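Local atomic coordinates of BSU-2 beta-lactamase (PDB entry 6W5E), a protein that is a class D beta-lactamase of a Gram-positive bacterium, an enzyme that probably hydrolyses the beta-lactam ring of antibiotics. Residues Asp47-Leu52 and Ile170-Gln175; His53-Asp58 and Phe178-Ala183. One frame throughout, in Å; residues are numbered along the deposited sequence.

Interaction 1: Asp47-Leu52 and Ile170-Gln175; sequences DGTFIL and ISPLEQ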
# COMPACT_ATOMS: atom_id res chain seq x y z
N ASP A 47 -16.82 4.15 8.80
CA ASP A 47 -15.87 4.06 9.90
C ASP A 47 -14.47 4.04 9.28
O ASP A 47 -14.08 3.04 8.66
CB ASP A 47 -16.14 2.78 10.68
CG ASP A 47 -15.50 2.77 12.05
OD1 ASP A 47 -14.79 3.74 12.38
OD2 ASP A 47 -15.69 1.78 12.79
N GLY A 48 -13.72 5.12 9.42
CA GLY A 48 -12.46 5.18 8.69
C GLY A 48 -11.49 6.18 9.26
O GLY A 48 -11.82 6.96 10.17
N THR A 49 -10.28 6.17 8.71
CA THR A 49 -9.23 7.11 9.07
C THR A 49 -8.49 7.55 7.80
O THR A 49 -8.46 6.82 6.80
CB THR A 49 -8.28 6.50 10.11
OG1 THR A 49 -7.26 7.44 10.46
CG2 THR A 49 -7.63 5.24 9.58
N PHE A 50 -7.94 8.75 7.85
CA PHE A 50 -7.15 9.30 6.75
C PHE A 50 -5.96 10.02 7.34
O PHE A 50 -6.10 10.80 8.29
CB PHE A 50 -7.98 10.30 5.92
CG PHE A 50 -7.19 11.01 4.86
CD1 PHE A 50 -6.84 10.36 3.68
CD2 PHE A 50 -6.82 12.34 5.02
CE1 PHE A 50 -6.13 11.02 2.71
CE2 PHE A 50 -6.10 13.00 4.04
CZ PHE A 50 -5.76 12.34 2.88
N ILE A 51 -4.78 9.76 6.78
CA ILE A 51 -3.53 10.36 7.22
C ILE A 51 -2.83 10.96 6.02
O ILE A 51 -2.70 10.29 4.99
CB ILE A 51 -2.61 9.32 7.89
CG1 ILE A 51 -3.34 8.60 9.03
CG2 ILE A 51 -1.34 10.01 8.38
CD1 ILE A 51 -2.81 7.23 9.31
N LEU A 52 -2.37 12.21 6.14
CA LEU A 52 -1.65 12.88 5.06
C LEU A 52 -0.41 13.53 5.64
O LEU A 52 -0.51 14.37 6.55
CB LEU A 52 -2.53 13.91 4.36
CG LEU A 52 -1.94 14.50 3.07
CD1 LEU A 52 -1.77 13.41 2.01
CD2 LEU A 52 -2.82 15.64 2.55
N ILE A 170 -1.10 -4.15 11.35
CA ILE A 170 -0.33 -2.91 11.32
C ILE A 170 -1.32 -1.76 11.40
O ILE A 170 -2.40 -1.81 10.80
CB ILE A 170 0.57 -2.84 10.06
CG1 ILE A 170 1.47 -1.61 10.10
CG2 ILE A 170 -0.28 -2.91 8.79
CD1 ILE A 170 2.48 -1.55 8.98
N SER A 171 -0.98 -0.73 12.17
CA SER A 171 -1.93 0.38 12.26
C SER A 171 -1.77 1.31 11.06
O SER A 171 -0.72 1.33 10.41
CB SER A 171 -1.71 1.17 13.55
OG SER A 171 -0.57 2.01 13.43
N PRO A 172 -2.80 2.09 10.75
CA PRO A 172 -2.64 3.09 9.68
C PRO A 172 -1.47 4.04 9.91
O PRO A 172 -0.75 4.36 8.95
CB PRO A 172 -4.01 3.79 9.67
CG PRO A 172 -4.96 2.70 10.06
CD PRO A 172 -4.22 1.91 11.12
N LEU A 173 -1.22 4.46 11.15
CA LEU A 173 -0.06 5.31 11.41
C LEU A 173 1.25 4.57 11.17
O LEU A 173 2.21 5.16 10.66
CB LEU A 173 -0.13 5.89 12.83
CG LEU A 173 -0.99 7.15 12.92
CD1 LEU A 173 -1.34 7.49 14.37
CD2 LEU A 173 -0.32 8.32 12.21
N GLU A 174 1.31 3.28 11.52
CA GLU A 174 2.51 2.49 11.24
C GLU A 174 2.72 2.32 9.74
O GLU A 174 3.87 2.33 9.26
CB GLU A 174 2.43 1.13 11.94
CG GLU A 174 2.64 1.21 13.45
CD GLU A 174 2.39 -0.11 14.17
OE1 GLU A 174 1.46 -0.85 13.78
OE2 GLU A 174 3.14 -0.40 15.12
N GLN A 175 1.64 2.17 8.98
CA GLN A 175 1.75 2.15 7.52
C GLN A 175 2.32 3.47 7.01
O GLN A 175 3.18 3.47 6.12
CB GLN A 175 0.39 1.88 6.90
CG GLN A 175 -0.08 0.43 7.00
CD GLN A 175 -0.12 -0.28 5.66
OE1 GLN A 175 0.71 -0.05 4.79
NE2 GLN A 175 -1.10 -1.15 5.48
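With chi1 at -55°, Ile51 turns CG1 anti to its carbonyl carbon and beside the backbone N, and the branch drives CD1 into the first turn of the helix that starts at Pro172. That methyl sits against the backbone there, 3.5 Å from Pro172 C, with the proline's CB and, at 4.0 Å from Ile51 CD1, Leu173 CD2 also touching it. Thr49, two residues back on the same side of the strand, has its CG2 between the backbone N and the carbonyl carbon, and this methyl lies 3.7 Å from Pro172 CG. The hydroxyl of Thr49 is hydrogen-bonded to the carbonyl of Tyr63, not to the helix. No hydrogen bond crosses between the segments; the joint is apolar and mostly buried.

The helix start is fixed from within. Ser171 OG accepts from Glu174 N at 3.0 Å, and Glu174 OE1 answers by accepting from Ser171 N at 2.9 Å, nearly straight at 172°, through its anti lone pair. The other carboxylate oxygen of Glu174 is paired with Arg71. The reciprocal pair is a capping box, here starting a helix packed on the antiparallel sheet of the penicillin-binding transpeptidase fold.

Interaction 2: His53-Asp58 and Phe178-Ala183; sequences HDLQKD and FLEKLA
Glu180 OE2 is gripped by a water that donates to it at 2.6 Å and by the ammonium of Lys184, one helical turn further on, which makes a salt bridge. The same water gives its second hydrogen to Asp58 OD1 at 2.8 Å, so it bridges two carboxylates whose nearest oxygens, Asp58 OD1 and Glu180 OE2, stay 4.6 Å apart. Two like charges this close would probably repel; the water and Lys184 should ease that.

Glu180 places CG opposite its backbone N (chi1 177°) and stays stretched out from there, which carries the carboxylate from the helix to the ring of His53. Its carboxylate lies almost parallel to the imidazole, the planes 18° apart, with Glu180 OE1 over the ring centre, 3.4 Å above its plane. This is a stack, not a hydrogen bond: His53 NE2 comes within 3.4 Å of Glu180 OE2, but the direction of approach is wrong for a bond. The ring's other nitrogen, ND1, is hydrogen-bonded to Thr60 on the next strand, which helps fix the ring's rotation.

All this happens where strand 48-54 runs out into the turn leading to strand 59-63, a beta hairpin at the margin of the sheet. Asp54 shapes that turn as an Asx motif, its OD1 accepting from Lys57 N at 3.0 Å, with the N-H arriving from above the carboxylate plane, 65° out of it.

Beside the carboxylate the contact becomes apolar. The side chains of Leu55 and Glu180 lie alongside, pointing opposite ways, with Leu55 CD2 3.9 Å from Glu180 CG, while the other leucine methyl, CD1, meets Ala183 CB at the same distance. Leu55 also rests on Val239 of strand 236-244, and Ala183 touches Phe230 on the strand beyond.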
# COMPACT_ATOMS: atom_id res chain seq x y z
N HIS A 53 0.75 13.16 5.12
CA HIS A 53 2.03 13.70 5.58
C HIS A 53 2.67 14.54 4.49
O HIS A 53 2.90 14.05 3.38
CB HIS A 53 2.99 12.58 5.99
CG HIS A 53 4.32 13.09 6.45
ND1 HIS A 53 4.53 13.56 7.72
CD2 HIS A 53 5.49 13.24 5.78
CE1 HIS A 53 5.78 13.96 7.83
NE2 HIS A 53 6.39 13.79 6.67
N ASP A 54 2.99 15.79 4.83
CA ASP A 54 3.71 16.73 3.98
C ASP A 54 5.21 16.46 4.12
O ASP A 54 5.79 16.74 5.18
CB ASP A 54 3.36 18.14 4.46
CG ASP A 54 3.93 19.25 3.59
OD1 ASP A 54 5.00 19.07 2.97
OD2 ASP A 54 3.33 20.34 3.58
N LEU A 55 5.83 15.93 3.06
CA LEU A 55 7.25 15.58 3.14
C LEU A 55 8.13 16.83 3.25
O LEU A 55 9.08 16.85 4.05
CB LEU A 55 7.65 14.72 1.95
CG LEU A 55 7.17 13.27 2.04
CD1 LEU A 55 7.17 12.60 0.67
CD2 LEU A 55 8.02 12.49 3.04
N GLN A 56 7.83 17.87 2.48
CA GLN A 56 8.68 19.06 2.49
C GLN A 56 8.66 19.75 3.85
O GLN A 56 9.70 20.22 4.32
CB GLN A 56 8.23 20.04 1.40
CG GLN A 56 8.83 19.77 0.05
CD GLN A 56 8.40 20.80 -0.98
OE1 GLN A 56 7.66 21.74 -0.66
NE2 GLN A 56 8.86 20.63 -2.21
N LYS A 57 7.49 19.82 4.49
CA LYS A 57 7.34 20.58 5.72
C LYS A 57 7.42 19.72 6.98
O LYS A 57 7.51 20.27 8.08
CB LYS A 57 6.00 21.32 5.72
CG LYS A 57 5.78 22.24 4.53
CD LYS A 57 5.06 23.51 4.95
CE LYS A 57 5.54 24.71 4.17
NZ LYS A 57 5.91 24.28 2.81
N ASP A 58 7.36 18.40 6.85
CA ASP A 58 7.35 17.48 7.99
C ASP A 58 6.16 17.76 8.92
O ASP A 58 6.32 18.11 10.10
CB ASP A 58 8.68 17.48 8.74
CG ASP A 58 8.78 16.34 9.71
OD1 ASP A 58 8.03 15.35 9.55
OD2 ASP A 58 9.60 16.42 10.64
N PHE A 178 6.13 3.61 7.55
CA PHE A 178 6.83 2.80 6.56
C PHE A 178 6.84 3.47 5.20
O PHE A 178 7.88 3.58 4.54
CB PHE A 178 6.17 1.43 6.48
CG PHE A 178 6.61 0.61 5.30
CD1 PHE A 178 7.90 0.10 5.22
CD2 PHE A 178 5.74 0.39 4.25
CE1 PHE A 178 8.30 -0.63 4.11
CE2 PHE A 178 6.13 -0.34 3.15
CZ PHE A 178 7.41 -0.85 3.08
N LEU A 179 5.67 3.94 4.75
CA LEU A 179 5.58 4.52 3.41
C LEU A 179 6.33 5.84 3.30
O LEU A 179 6.80 6.19 2.21
CB LEU A 179 4.11 4.70 3.01
CG LEU A 179 3.40 3.36 2.77
CD1 LEU A 179 1.91 3.59 2.75
CD2 LEU A 179 3.87 2.69 1.47
N GLU A 180 6.45 6.59 4.39
CA GLU A 180 7.27 7.79 4.36
C GLU A 180 8.74 7.45 4.13
O GLU A 180 9.44 8.15 3.39
CB GLU A 180 7.10 8.55 5.68
CG GLU A 180 7.96 9.78 5.79
CD GLU A 180 7.71 10.58 7.05
OE1 GLU A 180 6.60 10.46 7.64
OE2 GLU A 180 8.63 11.32 7.47
N LYS A 181 9.22 6.37 4.76
CA LYS A 181 10.59 5.92 4.51
C LYS A 181 10.78 5.48 3.06
O LYS A 181 11.83 5.75 2.46
CB LYS A 181 10.95 4.79 5.47
CG LYS A 181 10.91 5.20 6.92
CD LYS A 181 11.07 3.98 7.82
CE LYS A 181 11.10 4.34 9.29
NZ LYS A 181 10.91 3.12 10.12
N LEU A 182 9.78 4.81 2.49
CA LEU A 182 9.88 4.43 1.08
C LEU A 182 9.89 5.65 0.17
O LEU A 182 10.69 5.74 -0.77
CB LEU A 182 8.73 3.47 0.71
CG LEU A 182 8.64 3.09 -0.77
CD1 LEU A 182 9.91 2.37 -1.23
CD2 LEU A 182 7.38 2.24 -1.04
N ALA A 183 9.01 6.62 0.43
CA ALA A 183 9.00 7.84 -0.37
C ALA A 183 10.35 8.54 -0.33
O ALA A 183 10.86 9.00 -1.36
CB ALA A 183 7.91 8.78 0.14
O HOH W 1 9.00 12.71 9.58

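Overall arrangement
From the N terminus, strand 48-54 comes first: 47-52, which holds the first part of the strand, enters interaction 1, and the strand's end with the following turn, 53-58, enters interaction 2. The chain then runs through strand 59-63 and several helices before returning at 170-175, which closes the loop of interaction 1 over 117 intervening residues. Helix 172-184 continues to 178-183 and closes interaction 2, with 119 residues between its segments. The two closures cross, since their segments alternate along the chain. With centres 14 Å apart, they tie one strand to one helix at two levels, the first more buried, the second at the hairpin end.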